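Local coordinates for kynurenine formamidase (Bacillus anthracis, PDB 4CO9), which hydrolyses N-formyl-L-kynurenine to L-kynurenine and formate at a binuclear zinc site, a step of tryptophan degradation through the kynurenine pathway, at residues His56-Pro60 / Leu73-Tyr78. Coordinates in Å, arbitrary orientation, origin at the centre of the assembly. Where two conformers were deposited one is given. Numbering follows the deposited sequence.
Sequences HIDAP and LDIQVY. With ZN (zinc ion), chain P; ZN (zinc ion), chain O.
Ile57 lies across two side chains of residues 73-78, its CD1 3.8 Å from Leu73 CD1 and its CG2 3.7 Å from Tyr78 CE1. Alternation along a strand here separates metal chemistry from packing: in extended 56-58, between antiparallel strands 172-175 and 201-203 of the mixed sheet, Ile57 points toward the loop, while Asp58 points away and bridges the zincs, OD1 2.1 Å from ZN of chain P and OD2 2.0 Å from ZN of chain O. His56 NE2 binds ZN of chain P at 2.3 Å; His52, His163 and Glu175 complete the protein ligands. Extended Leu73 and Asp74 lead into the 3-10 turn 75-77, opened by an Asx turn (Gln76 N to Asp74 OD1, 3.0 Å). CA atoms are nearest at Ala59-Leu73 (7.5 Å) and Ile57-Tyr78 (9.4 Å). Leu73 (chi1 m, chi2 t) brings CD1 4.0 Å from Ala59 CB and CD2 3.8 Å from Pro60 CD; Tyr78, chi1 m, turns its ring to Ile57. One water donates to Asp58 O and accepts from Tyr78 OH, 2.7 Å each; the hydroxyl also hydrogen-bonds His172 ND1. Direct contact is apolar, the polar link water-mediated: the loop packs behind the metal-binding strand without supplying a zinc ligand.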
ATOM      1  N   HIS C  56      -4.734   7.490   3.844  1.00  6.64           N
ATOM      2  CA  HIS C  56      -3.897   7.843   2.720  1.00  6.95           C
ATOM      3  C   HIS C  56      -2.881   8.909   3.091  1.00  7.08           C
ATOM      4  O   HIS C  56      -2.996   9.551   4.139  1.00  6.89           O
ATOM      5  CB  HIS C  56      -4.773   8.360   1.572  1.00  7.07           C
ATOM      6  CG  HIS C  56      -5.365   9.699   1.838  1.00  7.27           C
ATOM      7  ND1 HIS C  56      -6.516   9.863   2.580  1.00  7.39           N
ATOM      8  CD2 HIS C  56      -4.963  10.939   1.477  1.00  7.28           C
ATOM      9  CE1 HIS C  56      -6.814  11.147   2.636  1.00  7.49           C
ATOM     10  NE2 HIS C  56      -5.883  11.818   1.983  1.00  7.48           N
ATOM     11  N   ILE C  57      -1.907   9.101   2.215  1.00  7.23           N
ATOM     12  CA  ILE C  57      -0.898  10.129   2.394  1.00  7.51           C
ATOM     13  C   ILE C  57      -1.023  11.171   1.287  1.00  7.81           C
ATOM     14  O   ILE C  57      -1.421  10.848   0.164  1.00  7.52           O
ATOM     15  CB  ILE C  57       0.539   9.537   2.462  1.00  7.58           C
ATOM     16  CG1 ILE C  57       0.968   8.875   1.142  1.00  7.79           C
ATOM     17  CG2 ILE C  57       0.629   8.550   3.610  1.00  7.50           C
ATOM     18  CD1 ILE C  57       1.754   9.797   0.210  1.00  7.97           C
ATOM     19  N   ASP C  58      -0.677  12.411   1.625  1.00  7.99           N
ATOM     20  CA  ASP C  58      -0.644  13.522   0.675  1.00  8.37           C
ATOM     21  C   ASP C  58       0.777  13.750   0.166  1.00  8.82           C
ATOM     22  O   ASP C  58       1.728  13.723   0.946  1.00  8.81           O
ATOM     23  CB  ASP C  58      -1.056  14.826   1.332  1.00  8.48           C
ATOM     24  CG  ASP C  58      -2.491  14.859   1.757  1.00  8.72           C
ATOM     25  OD1 ASP C  58      -3.299  14.000   1.355  1.00  8.41           O
ATOM     26  OD2 ASP C  58      -2.812  15.785   2.535  1.00  9.54           O
ATOM     27  N   ALA C  59       0.918  13.977  -1.136  1.00  9.05           N
ATOM     28  CA  ALA C  59       2.181  14.465  -1.699  1.00  9.53           C
ATOM     29  C   ALA C  59       2.070  15.989  -1.814  1.00  9.92           C
ATOM     30  O   ALA C  59       0.960  16.514  -1.884  1.00 10.26           O
ATOM     31  CB  ALA C  59       2.426  13.856  -3.062  1.00  9.55           C
ATOM     32  N   PRO C  60       3.208  16.701  -1.825  1.00 10.18           N
ATOM     33  CA  PRO C  60       3.162  18.159  -1.913  1.00 10.24           C
ATOM     34  C   PRO C  60       2.456  18.656  -3.182  1.00 10.52           C
ATOM     35  O   PRO C  60       1.804  19.701  -3.159  1.00 10.68           O
ATOM     36  CB  PRO C  60       4.638  18.555  -1.891  1.00 10.33           C
ATOM     37  CG  PRO C  60       5.292  17.459  -1.122  1.00 10.44           C
ATOM     38  CD  PRO C  60       4.560  16.210  -1.495  1.00 10.30           C
ATOM     39  N   LEU C  73       8.706  10.835  -3.148  1.00 12.27           N
ATOM     40  CA  LEU C  73       8.768  10.862  -1.696  1.00 12.50           C
ATOM     41  C   LEU C  73       9.666   9.747  -1.138  1.00 13.00           C
ATOM     42  O   LEU C  73       9.681   8.618  -1.638  1.00 12.92           O
ATOM     43  CB  LEU C  73       7.371  10.759  -1.087  1.00 12.46           C
ATOM     44  CG  LEU C  73       6.389  11.872  -1.465  1.00 12.61           C
ATOM     45  CD1 LEU C  73       4.981  11.485  -1.037  1.00 12.93           C
ATOM     46  CD2 LEU C  73       6.787  13.189  -0.831  1.00 12.76           C
ATOM     47  N   ASP C  74      10.383  10.087  -0.077  1.00 13.16           N
ATOM     48  CA  ASP C  74      11.330   9.183   0.562  1.00 13.71           C
ATOM     49  C   ASP C  74      10.595   8.086   1.347  1.00 12.74           C
ATOM     50  O   ASP C  74       9.925   8.362   2.339  1.00 11.83           O
ATOM     51  CB  ASP C  74      12.219  10.021   1.477  1.00 15.26           C
ATOM     52  CG  ASP C  74      13.247   9.213   2.216  1.00 16.90           C
ATOM     53  OD1 ASP C  74      13.342   7.994   2.002  1.00 17.77           O
ATOM     54  OD2 ASP C  74      13.965   9.829   3.030  1.00 19.44           O
ATOM     55  N   ILE C  75      10.739   6.837   0.925  1.00 11.96           N
ATOM     56  CA  ILE C  75      10.030   5.736   1.605  1.00 11.75           C
ATOM     57  C   ILE C  75      10.427   5.524   3.074  1.00 11.50           C
ATOM     58  O   ILE C  75       9.604   5.029   3.844  1.00 10.97           O
ATOM     59  CB  ILE C  75      10.123   4.397   0.842  1.00 11.90           C
ATOM     60  CG1 ILE C  75      11.583   3.960   0.666  1.00 12.06           C
ATOM     61  CG2 ILE C  75       9.397   4.514  -0.498  1.00 12.04           C
ATOM     62  CD1 ILE C  75      11.722   2.578   0.061  1.00 12.35           C
ATOM     63  N   GLN C  76      11.639   5.948   3.471  1.00 11.19           N
ATOM     64  CA  GLN C  76      12.086   5.782   4.876  1.00 11.23           C
ATOM     65  C   GLN C  76      11.176   6.521   5.830  1.00 11.26           C
ATOM     66  O   GLN C  76      11.065   6.133   6.974  1.00 11.30           O
ATOM     67  CB  GLN C  76      13.575   6.241   4.997  0.50 11.11           C
ATOM     68  CG  GLN C  76      14.602   5.812   3.893  0.60 10.86           C
ATOM     69  CD  GLN C  76      14.627   4.323   3.597  0.60 10.78           C
ATOM     70  OE1 GLN C  76      14.536   3.486   4.503  0.60 10.64           O
ATOM     71  NE2 GLN C  76      14.742   3.991   2.322  0.60 10.62           N
ATOM     72  N   VAL C  77      10.566   7.604   5.357  1.00 11.54           N
ATOM     73  CA  VAL C  77       9.684   8.405   6.176  1.00 11.57           C
ATOM     74  C   VAL C  77       8.473   7.618   6.669  1.00 11.02           C
ATOM     75  O   VAL C  77       7.993   7.822   7.796  1.00 10.71           O
ATOM     76  CB  VAL C  77       9.197   9.639   5.386  1.00 12.17           C
ATOM     77  CG1 VAL C  77       8.096  10.371   6.141  1.00 12.35           C
ATOM     78  CG2 VAL C  77      10.351  10.596   5.133  1.00 12.94           C
ATOM     79  N   TYR C  78       8.014   6.687   5.841  1.00 10.29           N
ATOM     80  CA  TYR C  78       6.743   6.012   6.082  1.00 10.17           C
ATOM     81  C   TYR C  78       6.857   4.652   6.787  1.00 10.39           C
ATOM     82  O   TYR C  78       5.856   3.953   6.916  1.00  9.98           O
ATOM     83  CB  TYR C  78       6.001   5.856   4.754  1.00  9.99           C
ATOM     84  CG  TYR C  78       5.702   7.170   4.103  1.00  9.84           C
ATOM     85  CD1 TYR C  78       4.573   7.897   4.462  1.00  9.91           C
ATOM     86  CD2 TYR C  78       6.565   7.723   3.167  1.00  9.69           C
ATOM     87  CE1 TYR C  78       4.293   9.129   3.879  1.00  9.93           C
ATOM     88  CE2 TYR C  78       6.302   8.954   2.583  1.00  9.83           C
ATOM     89  CZ  TYR C  78       5.155   9.654   2.941  1.00  9.91           C
ATOM     90  OH  TYR C  78       4.877  10.881   2.368  1.00 10.20           O
TER
HETATM   91 ZN    ZN P 402      -5.369  13.985   1.482  1.00 22.07          ZN
HETATM   92 ZN    ZN O 401      -4.576  16.473   3.161  1.00 23.31          ZN
HETATM   93  O   HOH W   1       2.754  12.434   3.046  1.00  7.92           O
HETATM   94  O   HOH W   2      -5.768  15.995   1.594  1.00  9.58           O
HETATM   95  O   HOH W   3      -6.837  17.521   3.610  1.00 18.80           O